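PDB 4GLJ: RsfP from Uncultured bacterium, which probably cleaves methylthioadenosine with phosphate, releasing adenine and methylthioribose 1-phosphate, and also binds the dye rhodamine B. Local coordinates for residues Y78-Y83 against R124-F128; I93-V99 against A215-T221; I113-M117 against A140-C144; A169-I174 against D194-N200. All blocks are in the same frame, centred on the assembly; numbering follows the deposited sequence.

Contact 1 (Y78-Y83 against R124-F128); sequences YRANIY and RVSTF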
# COMPACT_ATOMS: atom_id res chain seq x y z
N TYR A 78 12.45 -10.50 6.54
CA TYR A 78 12.72 -11.08 5.20
C TYR A 78 14.14 -10.79 4.71
O TYR A 78 14.72 -11.68 4.11
CB TYR A 78 11.71 -10.46 4.19
CG TYR A 78 10.31 -10.94 4.46
CD1 TYR A 78 9.90 -12.18 4.04
CD2 TYR A 78 9.43 -10.14 5.21
CE1 TYR A 78 8.61 -12.62 4.33
CE2 TYR A 78 8.14 -10.59 5.52
CZ TYR A 78 7.79 -11.83 5.14
OH TYR A 78 6.55 -12.27 5.40
N ARG A 79 14.67 -9.58 4.88
CA ARG A 79 16.00 -9.25 4.43
C ARG A 79 17.11 -10.03 5.14
O ARG A 79 17.92 -10.58 4.49
CB ARG A 79 16.26 -7.74 4.54
CG ARG A 79 15.67 -6.86 3.46
CD ARG A 79 15.93 -5.39 3.72
NE ARG A 79 15.45 -5.02 5.03
CZ ARG A 79 15.75 -3.92 5.68
NH1 ARG A 79 16.53 -3.00 5.16
NH2 ARG A 79 15.24 -3.74 6.86
N ALA A 80 17.07 -10.13 6.47
CA ALA A 80 17.96 -11.08 7.21
C ALA A 80 17.90 -12.51 6.77
O ALA A 80 18.94 -13.15 6.64
CB ALA A 80 17.79 -10.94 8.74
N ASN A 81 16.71 -13.05 6.54
CA ASN A 81 16.57 -14.46 6.15
C ASN A 81 17.24 -14.74 4.79
O ASN A 81 17.98 -15.71 4.65
CB ASN A 81 15.08 -14.81 6.02
CG ASN A 81 14.37 -14.89 7.39
OD1 ASN A 81 15.06 -14.93 8.44
ND2 ASN A 81 13.02 -14.97 7.39
N ILE A 82 17.01 -13.84 3.83
CA ILE A 82 17.51 -14.07 2.46
C ILE A 82 18.98 -13.78 2.53
O ILE A 82 19.75 -14.52 1.94
CB ILE A 82 16.74 -13.13 1.45
CG1 ILE A 82 15.29 -13.62 1.24
CG2 ILE A 82 17.46 -13.09 0.10
CD1 ILE A 82 15.11 -15.08 0.82
N TYR A 83 19.41 -12.74 3.27
CA TYR A 83 20.83 -12.43 3.33
C TYR A 83 21.59 -13.63 3.96
O TYR A 83 22.67 -14.08 3.48
CB TYR A 83 21.11 -11.19 4.17
CG TYR A 83 22.54 -10.64 3.99
CD1 TYR A 83 22.81 -9.64 3.05
CD2 TYR A 83 23.62 -11.12 4.76
CE1 TYR A 83 24.12 -9.13 2.88
CE2 TYR A 83 24.93 -10.62 4.60
CZ TYR A 83 25.15 -9.63 3.64
OH TYR A 83 26.43 -9.15 3.43
N ARG A 124 6.33 -3.56 4.28
CA ARG A 124 7.52 -4.37 4.39
C ARG A 124 8.66 -3.78 3.61
O ARG A 124 8.43 -3.23 2.59
CB ARG A 124 7.21 -5.77 3.94
CG ARG A 124 6.17 -6.42 4.81
CD ARG A 124 5.58 -7.58 4.12
NE ARG A 124 4.37 -8.04 4.74
CZ ARG A 124 3.91 -9.25 4.60
NH1 ARG A 124 4.57 -10.11 3.89
NH2 ARG A 124 2.80 -9.60 5.18
N VAL A 125 9.88 -3.85 4.13
CA VAL A 125 10.97 -3.32 3.36
C VAL A 125 11.16 -4.34 2.24
O VAL A 125 11.39 -5.51 2.52
CB VAL A 125 12.25 -3.20 4.20
CG1 VAL A 125 13.41 -2.65 3.31
CG2 VAL A 125 11.93 -2.30 5.37
N SER A 126 11.14 -3.90 0.97
CA SER A 126 11.04 -4.91 -0.09
C SER A 126 12.26 -4.89 -1.06
O SER A 126 12.21 -5.44 -2.16
CB SER A 126 9.71 -4.73 -0.86
OG SER A 126 9.69 -3.37 -1.31
N THR A 127 13.37 -4.33 -0.58
CA THR A 127 14.62 -4.28 -1.35
C THR A 127 15.77 -4.15 -0.38
O THR A 127 15.64 -3.68 0.77
CB THR A 127 14.63 -3.06 -2.32
OG1 THR A 127 15.85 -3.04 -3.08
CG2 THR A 127 14.52 -1.73 -1.58
N PHE A 128 16.94 -4.56 -0.85
CA PHE A 128 18.15 -4.38 -0.12
C PHE A 128 18.76 -3.07 -0.54
O PHE A 128 19.73 -2.65 0.06
CB PHE A 128 19.18 -5.43 -0.52
CG PHE A 128 18.88 -6.79 -0.01
CD1 PHE A 128 19.06 -7.11 1.36
CD2 PHE A 128 18.52 -7.81 -0.89
CE1 PHE A 128 18.82 -8.39 1.83
CE2 PHE A 128 18.30 -9.10 -0.39
CZ PHE A 128 18.47 -9.41 0.94
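Arg124 opens the contact by bringing its guanidinium beside the phenol of Tyr78. Its NH1 lies 3.3 Å from Tyr78 OH, at an angle too poor for a hydrogen bond; the two planes are 11° apart. The polar ends turn to other partners, Tyr78 OH to the carbonyl of Pro73, Arg124 NE to the carboxylate of Glu175 in a salt bridge and NH1 to the carbonyl of Met198. Val125 follows, its CG1 over one face of the Arg79 guanidinium, 3.6 Å from Arg79 CZ and offset toward the rim. The bend at chi3 (-55°) of Arg79 turns its end across this valine. Ser126 O and Arg124 O bond Gln178 and Gln123 of the second subunit, so the contact joins helix 78-87 to a loop at the subunit interface of the trimer. At Thr127 the backbone takes over, its O standing 3.4 Å from Arg79 CD, while its hydroxyl is bonded to Glu209. Phe128 ends the segment by turning the edge of its ring to helix 78-87: CE1 is 3.8 Å from Arg79 CB, and CZ is 3.9 Å from Ile82 CG2, which lies in the ring plane. Phe128 CE1 also comes within 4.3 Å of Tyr83 CB. Helix and loop are thus held together mainly by van der Waals contact, Arg79 lending its aliphatic chain and flat face, while the charge of Arg124 is met by Glu175.

Contact 2 (I93-V99 against A215-T221); sequences IVSVSAV and ATLALVT. With RHB (N-[9-(2-carboxyphenyl)-6-(diethylamino)-3H-xanthen-3-ylidene]-N-ethylethanaminium), chain C; PO4 (phosphate ion), chain D.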
# COMPACT_ATOMS: atom_id res chain seq x y z
N ILE A 93 16.16 -21.69 -3.73
CA ILE A 93 15.19 -21.71 -2.58
C ILE A 93 13.85 -22.27 -3.03
O ILE A 93 13.33 -21.87 -4.07
CB ILE A 93 14.93 -20.27 -2.02
CG1 ILE A 93 16.23 -19.77 -1.39
CG2 ILE A 93 13.80 -20.28 -0.98
CD1 ILE A 93 16.17 -18.28 -0.98
N VAL A 94 13.32 -23.19 -2.22
CA VAL A 94 11.94 -23.57 -2.32
C VAL A 94 11.23 -23.02 -1.09
O VAL A 94 11.49 -23.38 0.03
CB VAL A 94 11.70 -25.11 -2.39
CG1 VAL A 94 10.19 -25.42 -2.51
CG2 VAL A 94 12.42 -25.65 -3.64
N SER A 95 10.24 -22.19 -1.33
CA SER A 95 9.42 -21.60 -0.25
C SER A 95 8.17 -22.50 -0.17
O SER A 95 7.51 -22.81 -1.18
CB SER A 95 8.93 -20.21 -0.73
OG SER A 95 7.67 -19.93 -0.06
N VAL A 96 7.83 -22.91 1.01
CA VAL A 96 6.72 -23.78 1.19
C VAL A 96 5.73 -23.03 2.03
O VAL A 96 6.05 -22.70 3.17
CB VAL A 96 7.13 -25.10 1.89
CG1 VAL A 96 5.86 -25.95 2.02
CG2 VAL A 96 8.25 -25.83 1.09
N SER A 97 4.58 -22.68 1.43
CA SER A 97 3.66 -21.73 2.05
C SER A 97 2.19 -22.15 2.05
O SER A 97 1.70 -22.67 1.03
CB SER A 97 3.74 -20.44 1.26
OG SER A 97 5.06 -20.01 1.42
N ALA A 98 1.50 -21.85 3.16
CA ALA A 98 0.08 -22.17 3.28
C ALA A 98 -0.64 -21.05 2.53
O ALA A 98 -0.25 -19.84 2.67
CB ALA A 98 -0.38 -22.19 4.74
N VAL A 99 -1.65 -21.41 1.74
CA VAL A 99 -2.41 -20.39 1.01
C VAL A 99 -3.90 -20.68 1.07
O VAL A 99 -4.38 -21.79 1.42
CB VAL A 99 -2.01 -20.27 -0.51
CG1 VAL A 99 -0.57 -19.78 -0.62
CG2 VAL A 99 -2.34 -21.58 -1.26
N ALA A 215 11.37 -20.40 -6.00
CA ALA A 215 10.00 -20.78 -6.42
C ALA A 215 9.18 -21.25 -5.22
O ALA A 215 9.72 -21.50 -4.13
CB ALA A 215 9.98 -21.80 -7.57
N THR A 216 7.88 -21.40 -5.41
CA THR A 216 6.97 -21.59 -4.25
C THR A 216 6.21 -22.91 -4.44
O THR A 216 5.72 -23.19 -5.51
CB THR A 216 5.97 -20.42 -4.16
OG1 THR A 216 6.72 -19.22 -3.80
CG2 THR A 216 4.93 -20.68 -3.03
N LEU A 217 6.20 -23.71 -3.39
CA LEU A 217 5.26 -24.82 -3.29
C LEU A 217 4.11 -24.37 -2.32
O LEU A 217 4.32 -24.28 -1.10
CB LEU A 217 6.00 -26.06 -2.73
CG LEU A 217 5.14 -27.30 -2.42
CD1 LEU A 217 4.57 -27.82 -3.73
CD2 LEU A 217 5.97 -28.39 -1.75
N ALA A 218 2.93 -24.05 -2.87
CA ALA A 218 1.81 -23.54 -2.07
C ALA A 218 0.90 -24.70 -1.66
O ALA A 218 0.60 -25.57 -2.48
CB ALA A 218 1.06 -22.48 -2.85
N LEU A 219 0.49 -24.68 -0.41
CA LEU A 219 -0.35 -25.70 0.16
C LEU A 219 -1.72 -25.06 0.46
O LEU A 219 -1.83 -24.18 1.28
CB LEU A 219 0.26 -26.17 1.48
CG LEU A 219 1.78 -26.44 1.47
CD1 LEU A 219 2.21 -26.97 2.84
CD2 LEU A 219 2.10 -27.44 0.37
N VAL A 220 -2.72 -25.52 -0.25
CA VAL A 220 -4.06 -25.01 -0.09
C VAL A 220 -4.68 -25.47 1.20
O VAL A 220 -4.90 -26.69 1.46
CB VAL A 220 -4.97 -25.35 -1.32
CG1 VAL A 220 -6.32 -24.71 -1.09
CG2 VAL A 220 -4.31 -24.85 -2.65
N THR A 221 -4.96 -24.51 2.05
CA THR A 221 -5.47 -24.87 3.37
C THR A 221 -6.96 -24.61 3.48
O THR A 221 -7.64 -25.15 4.39
CB THR A 221 -4.75 -24.18 4.53
OG1 THR A 221 -4.65 -22.78 4.26
CG2 THR A 221 -3.35 -24.78 4.71
O2 RHB C . -8.97 -21.83 5.84
C26 RHB C . -8.72 -22.55 6.83
C19 RHB C . -7.44 -22.24 7.56
C14 RHB C . -6.81 -21.06 7.28
C15 RHB C . -5.62 -20.73 7.92
C16 RHB C . -5.03 -21.60 8.83
C17 RHB C . -5.66 -22.81 9.11
C18 RHB C . -6.85 -23.12 8.46
C9 RHB C . -7.42 -20.08 6.35
C8 RHB C . -8.88 -19.83 6.37
C13 RHB C . -9.64 -20.59 7.25
C12 RHB C . -11.02 -20.42 7.29
C11 RHB C . -11.64 -19.48 6.47
N1 RHB C . -13.05 -19.38 6.59
C35 RHB C . -13.43 -19.07 7.99
C36 RHB C . -13.99 -20.28 8.71
C22 RHB C . -13.65 -18.37 5.69
C23 RHB C . -14.72 -17.58 6.42
C10 RHB C . -10.85 -18.72 5.58
C7 RHB C . -9.45 -18.88 5.53
O1 RHB C . -8.63 -18.14 4.65
C1 RHB C . -7.24 -18.31 4.59
C2 RHB C . -6.60 -19.26 5.42
C6 RHB C . -6.42 -17.57 3.72
C5 RHB C . -5.04 -17.82 3.74
C4 RHB C . -4.43 -18.76 4.56
C3 RHB C . -5.23 -19.48 5.41
N2 RHB C . -4.18 -17.07 2.97
C24 RHB C . -4.85 -15.78 3.00
C25 RHB C . -3.80 -14.77 3.36
C33 RHB C . -3.00 -16.81 3.80
C34 RHB C . -2.21 -18.08 4.06
O3 RHB C . -9.48 -23.50 7.18
P PO4 D . 3.17 -19.06 5.36
O1 PO4 D . 2.04 -18.67 6.26
O2 PO4 D . 3.00 -20.55 5.22
O3 PO4 D . 2.94 -18.30 4.10
O4 PO4 D . 4.54 -18.75 5.95
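Val99 O takes two bonds from one residue: Thr221 N at 2.9 Å and, in the one of two deposited conformers described here, Thr221 OG1 at 3.0 Å from above the carbonyl plane. In that conformer chi1 is 49°, which sets Thr221 OG1 between its own N and carbonyl carbon, close enough to this acceptor to bond. Behind this end the strands run parallel, with bonds alternating from Ala215 N to Ile93 O onward. Ala98 N turns to the other side and gives a nearly straight bond of 2.9 Å to phosphate O2. On the face of Ser95 and Ser97, Ser97 OG donates to Ser95 OG, and both hydroxyls, with Thr216 OG1, are bonded to the amide of Asn200. Were Ser95 an alanine, Ser97 OG would probably lose this acceptor and Asn200 OD1 one of its partners. Farther along the same face Val99 CG2 packs on Ala218 CB at 3.9 Å; on the other, Val96 CG1 meets Leu219 CD1 at 3.9 Å. Both strands belong to the central sheet of the phosphorylase fold: strand 16-20 flanks 92-101, strand 111-119 flanks 213-221, and helix 237-263 covers Val96, Leu217 and Thr221.

Contact 3 (I113-M117 against A140-C144); sequences IPDQM and ADPLC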
# COMPACT_ATOMS: atom_id res chain seq x y z
N ILE A 113 1.67 -24.72 -7.70
CA ILE A 113 3.01 -24.17 -8.00
C ILE A 113 2.80 -22.90 -8.86
O ILE A 113 2.66 -22.97 -10.08
CB ILE A 113 3.90 -25.19 -8.84
CG1 ILE A 113 3.85 -26.59 -8.22
CG2 ILE A 113 5.34 -24.67 -9.01
CD1 ILE A 113 4.26 -26.59 -6.79
N PRO A 114 2.73 -21.77 -8.22
CA PRO A 114 2.37 -20.56 -9.03
C PRO A 114 3.51 -20.15 -9.95
O PRO A 114 4.69 -20.55 -9.74
CB PRO A 114 2.14 -19.49 -7.94
CG PRO A 114 2.98 -19.98 -6.76
CD PRO A 114 2.76 -21.49 -6.78
N ASP A 115 3.17 -19.46 -11.04
CA ASP A 115 4.21 -18.94 -11.87
C ASP A 115 4.20 -17.40 -11.77
O ASP A 115 5.13 -16.76 -12.25
CB ASP A 115 4.06 -19.43 -13.33
CG ASP A 115 2.77 -18.93 -13.99
OD1 ASP A 115 1.74 -18.68 -13.33
OD2 ASP A 115 2.78 -18.76 -15.21
N GLN A 116 3.15 -16.81 -11.14
CA GLN A 116 3.12 -15.35 -11.10
C GLN A 116 2.77 -14.94 -9.70
O GLN A 116 2.27 -15.75 -8.90
CB GLN A 116 2.09 -14.80 -12.13
CG GLN A 116 2.65 -14.70 -13.58
CD GLN A 116 3.87 -13.73 -13.63
OE1 GLN A 116 3.90 -12.77 -12.89
NE2 GLN A 116 4.90 -14.04 -14.44
N MET A 117 2.92 -13.64 -9.43
CA MET A 117 2.68 -13.11 -8.08
C MET A 117 2.24 -11.69 -8.23
O MET A 117 2.61 -11.01 -9.23
CB MET A 117 3.98 -13.07 -7.29
CG MET A 117 4.51 -14.42 -6.93
SD MET A 117 6.07 -14.21 -6.09
CE MET A 117 5.57 -14.20 -4.38
N ALA A 140 9.67 -9.81 -13.78
CA ALA A 140 8.68 -10.19 -14.82
C ALA A 140 8.23 -11.65 -14.60
O ALA A 140 7.00 -11.98 -14.62
CB ALA A 140 9.23 -10.03 -16.24
N ASP A 141 9.22 -12.53 -14.42
CA ASP A 141 8.93 -13.91 -14.05
C ASP A 141 9.39 -14.12 -12.58
O ASP A 141 10.62 -14.33 -12.32
CB ASP A 141 9.57 -14.91 -15.07
CG ASP A 141 9.10 -14.66 -16.47
OD1 ASP A 141 7.91 -14.86 -16.75
OD2 ASP A 141 9.90 -14.15 -17.29
N PRO A 142 8.46 -13.97 -11.61
CA PRO A 142 9.04 -13.79 -10.31
C PRO A 142 9.41 -15.10 -9.57
O PRO A 142 9.95 -15.00 -8.48
CB PRO A 142 7.90 -13.08 -9.50
CG PRO A 142 6.67 -13.69 -10.15
CD PRO A 142 7.00 -13.62 -11.63
N LEU A 143 9.01 -16.25 -10.13
CA LEU A 143 9.18 -17.60 -9.56
C LEU A 143 9.86 -18.40 -10.65
O LEU A 143 9.34 -18.51 -11.75
CB LEU A 143 7.80 -18.18 -9.27
CG LEU A 143 7.04 -17.35 -8.20
CD1 LEU A 143 5.54 -17.52 -8.18
CD2 LEU A 143 7.71 -17.46 -6.82
N CYS A 144 11.06 -18.89 -10.37
CA CYS A 144 11.97 -19.47 -11.38
C CYS A 144 11.30 -20.65 -12.01
O CYS A 144 10.99 -21.61 -11.32
CB CYS A 144 13.32 -19.91 -10.73
SG CYS A 144 14.45 -20.94 -11.75
O HOH W 1 7.79 -16.91 -13.03
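Leu143 and Met117 cross at about a right angle; in the methionine conformer described, one of two deposited, Leu143 CD1 lies 3.5 Å from Met117 CG and Leu143 CD2 lies 3.7 Å from Met117 SD. The same methyl CD1 reaches across to Pro114, 3.8 Å from CG, so one leucine branch fills the corner where the chain turns at Asp115. Pro142 runs the opposite way alongside Met117, with its CG 3.9 Å from Met117 CG. The side chain of Gln116 starts away from the loop; its bend at chi2 (-61°) brings the amide back across the Pro142 ring, at about a right angle to it. There NE2 donates to Ala140 O at 2.9 Å, the acceptor lying in the amide plane and the donor in the carbonyl plane. Strand 111-119 is an inner strand of the central sheet of the phosphorylase fold, broken at this corner, and the 140-144 loop lies against the break just before helix 145-157, with Cys144 as its N-cap. A water also joins the two, donating to Asp115 O and to Leu143 O at 2.6 Å. A leucine at Gln116 would probably leave Ala140 O without its amide donor, and Ala183 N of the second subunit without OE1 as acceptor. Asp141 turns its carboxylate to Arg182 of that same subunit in a salt bridge.

Contact 4 (A169-I174 against D194-N200); sequences ATYVCI and DIIGMTN. With RHB (N-[9-(2-carboxyphenyl)-6-(diethylamino)-3H-xanthen-3-ylidene]-N-ethylethanaminium), chain C; PO4 (phosphate ion), chain D.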
# COMPACT_ATOMS: atom_id res chain seq x y z
N ALA A 169 -0.30 -20.71 -11.81
CA ALA A 169 -1.27 -19.91 -11.02
C ALA A 169 -0.63 -18.59 -10.56
O ALA A 169 0.63 -18.42 -10.56
CB ALA A 169 -1.67 -20.73 -9.78
N THR A 170 -1.49 -17.62 -10.22
CA THR A 170 -1.04 -16.33 -9.69
C THR A 170 -1.30 -16.22 -8.19
O THR A 170 -2.45 -16.43 -7.77
CB THR A 170 -1.73 -15.17 -10.41
OG1 THR A 170 -1.30 -15.20 -11.76
CG2 THR A 170 -1.32 -13.84 -9.77
N TYR A 171 -0.23 -15.95 -7.40
CA TYR A 171 -0.28 -15.81 -5.92
C TYR A 171 -0.41 -14.34 -5.62
O TYR A 171 0.44 -13.54 -5.99
CB TYR A 171 1.05 -16.33 -5.33
CG TYR A 171 1.31 -16.24 -3.81
CD1 TYR A 171 1.51 -14.98 -3.14
CD2 TYR A 171 1.48 -17.41 -3.06
CE1 TYR A 171 1.83 -14.94 -1.74
CE2 TYR A 171 1.82 -17.34 -1.67
CZ TYR A 171 1.98 -16.11 -1.03
OH TYR A 171 2.35 -16.15 0.34
N VAL A 172 -1.48 -13.95 -4.89
CA VAL A 172 -1.54 -12.54 -4.48
C VAL A 172 -1.10 -12.53 -3.01
O VAL A 172 -1.61 -13.29 -2.21
CB VAL A 172 -2.95 -11.90 -4.69
CG1 VAL A 172 -4.00 -12.68 -3.94
CG2 VAL A 172 -2.94 -10.47 -4.10
N CYS A 173 -0.17 -11.61 -2.67
CA CYS A 173 0.37 -11.54 -1.34
C CYS A 173 -0.22 -10.31 -0.68
O CYS A 173 0.00 -9.23 -1.17
CB CYS A 173 1.87 -11.36 -1.37
SG CYS A 173 2.61 -11.78 0.27
N ILE A 174 -0.85 -10.49 0.48
CA ILE A 174 -1.44 -9.36 1.19
C ILE A 174 -0.67 -9.15 2.47
O ILE A 174 0.14 -10.03 2.92
CB ILE A 174 -2.96 -9.60 1.47
CG1 ILE A 174 -3.16 -10.80 2.43
CG2 ILE A 174 -3.76 -9.71 0.13
CD1 ILE A 174 -4.58 -10.82 3.05
N ASP A 194 -5.23 -16.60 -8.12
CA ASP A 194 -5.74 -17.97 -7.92
C ASP A 194 -5.63 -18.43 -6.46
O ASP A 194 -6.45 -19.21 -6.00
CB ASP A 194 -4.92 -18.91 -8.81
CG ASP A 194 -5.12 -18.59 -10.30
OD1 ASP A 194 -4.13 -18.26 -11.00
OD2 ASP A 194 -6.31 -18.62 -10.75
N ILE A 195 -4.60 -17.95 -5.78
CA ILE A 195 -4.31 -18.27 -4.39
C ILE A 195 -3.82 -16.97 -3.69
O ILE A 195 -3.32 -16.07 -4.35
CB ILE A 195 -3.27 -19.39 -4.27
CG1 ILE A 195 -1.92 -18.99 -4.91
CG2 ILE A 195 -3.85 -20.70 -4.87
CD1 ILE A 195 -0.79 -20.02 -4.83
N ILE A 196 -3.99 -16.95 -2.38
CA ILE A 196 -3.69 -15.85 -1.52
C ILE A 196 -2.83 -16.26 -0.36
O ILE A 196 -3.15 -17.23 0.40
CB ILE A 196 -5.00 -15.12 -1.07
CG1 ILE A 196 -4.67 -13.94 -0.10
CG2 ILE A 196 -6.00 -16.08 -0.43
CD1 ILE A 196 -5.72 -12.86 -0.23
N GLY A 197 -1.76 -15.52 -0.14
CA GLY A 197 -0.93 -15.80 1.02
C GLY A 197 -0.41 -14.46 1.59
O GLY A 197 -0.83 -13.41 1.12
N MET A 198 0.45 -14.51 2.63
CA MET A 198 0.88 -13.26 3.31
C MET A 198 2.38 -13.12 3.34
O MET A 198 2.89 -12.14 3.92
CB MET A 198 0.31 -13.23 4.74
CG MET A 198 -1.23 -13.31 4.78
SD MET A 198 -1.83 -13.14 6.46
CE MET A 198 -3.57 -13.29 6.16
N THR A 199 3.09 -14.11 2.78
CA THR A 199 4.55 -14.13 3.10
C THR A 199 5.54 -14.11 1.89
O THR A 199 6.73 -13.76 2.08
CB THR A 199 4.93 -15.40 3.95
OG1 THR A 199 4.49 -16.57 3.22
CG2 THR A 199 4.26 -15.38 5.27
N ASN A 200 5.09 -14.53 0.69
CA ASN A 200 6.08 -14.73 -0.37
C ASN A 200 6.54 -13.43 -1.04
O ASN A 200 7.51 -13.44 -1.79
CB ASN A 200 5.60 -15.82 -1.35
CG ASN A 200 5.75 -17.25 -0.71
OD1 ASN A 200 6.14 -18.17 -1.39
ND2 ASN A 200 5.59 -17.37 0.64
O2 RHB C . -8.97 -21.83 5.84
C26 RHB C . -8.72 -22.55 6.83
C19 RHB C . -7.44 -22.24 7.56
C14 RHB C . -6.81 -21.06 7.28
C15 RHB C . -5.62 -20.73 7.92
C16 RHB C . -5.03 -21.60 8.83
C17 RHB C . -5.66 -22.81 9.11
C18 RHB C . -6.85 -23.12 8.46
C9 RHB C . -7.42 -20.08 6.35
C8 RHB C . -8.88 -19.83 6.37
C13 RHB C . -9.64 -20.59 7.25
C12 RHB C . -11.02 -20.42 7.29
C11 RHB C . -11.64 -19.48 6.47
N1 RHB C . -13.05 -19.38 6.59
C35 RHB C . -13.43 -19.07 7.99
C36 RHB C . -13.99 -20.28 8.71
C22 RHB C . -13.65 -18.37 5.69
C23 RHB C . -14.72 -17.58 6.42
C10 RHB C . -10.85 -18.72 5.58
C7 RHB C . -9.45 -18.88 5.53
O1 RHB C . -8.63 -18.14 4.65
C1 RHB C . -7.24 -18.31 4.59
C2 RHB C . -6.60 -19.26 5.42
C6 RHB C . -6.42 -17.57 3.72
C5 RHB C . -5.04 -17.82 3.74
C4 RHB C . -4.43 -18.76 4.56
C3 RHB C . -5.23 -19.48 5.41
N2 RHB C . -4.18 -17.07 2.97
C24 RHB C . -4.85 -15.78 3.00
C25 RHB C . -3.80 -14.77 3.36
C33 RHB C . -3.00 -16.81 3.80
C34 RHB C . -2.21 -18.08 4.06
O3 RHB C . -9.48 -23.50 7.18
P PO4 D . 3.17 -19.06 5.36
O1 PO4 D . 2.04 -18.67 6.26
O2 PO4 D . 3.00 -20.55 5.22
O3 PO4 D . 2.94 -18.30 4.10
O4 PO4 D . 4.54 -18.75 5.95
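Tyr171 reaches from strand 169-173 past Ile195 and Gly197 of strand 195-197 to the turn beyond it. Its CB lies 4.0 Å from Ile195 CG1, and CG anti to the backbone N (chi1 177°) carries the ring forward along the strand. CD2 meets Ile195 CD1 at 3.9 Å. Farther out the ring is sandwiched: Gly197 N stands over one face toward the rim, and Asn200 CB makes a CH-pi contact over the other, 4.1 Å from the ring centroid. CZ is 3.6 Å from Gly197 CA, and the lack of a CB on this glycine lets the hydroxyl come close. At the tip, Tyr171 OH accepts from two successive amides, lying 3.2 Å from Asn200 N; Tyr171 OH to Thr199 N is 3.3 Å. Behind the tyrosine the strands pair in parallel as the ends of a beta-alpha-beta crossover through helix 182-190, and Asp194 OD1 uses its anti lone pair to take Thr170 N at 2.8 Å. Beyond Gly197 the turn touches both ligands: Met198 CE packs on rhodamine B C25, and Thr199 OG1 lies only 2.5 Å from phosphate O3, a bond of doubtful length beside that from Ala98 N. The phenol probably steadies this turn by accepting from Thr199 N and Asn200 N, with Asn200 CB resting on its ring, and so is likely to help place the amide that bonds Ser95, Ser97 and Thr216.

In the fold
From the N terminus, helix 78-87 leads straight into strand 92-101, where Ile82 touches Ile93. Contact 1 closes a loop from this helix to 124-128, and contact 2 opens inside it before running on to 215-221, so the two cross. Contact 3 also crosses contact 1, since 113-117 precedes 124-128, but it closes at 140-144 and nests within contact 2. Contact 4, a later and shorter loop, is likewise nested in contact 2 and follows contacts 1 and 3 in series. Contacts 2, 3 and 4 meet in one sheet, while Arg124 joins contact 1 to contact 4 through Met198. Contacts 1 and 3 also touch the second subunit, contact 4 the second and third.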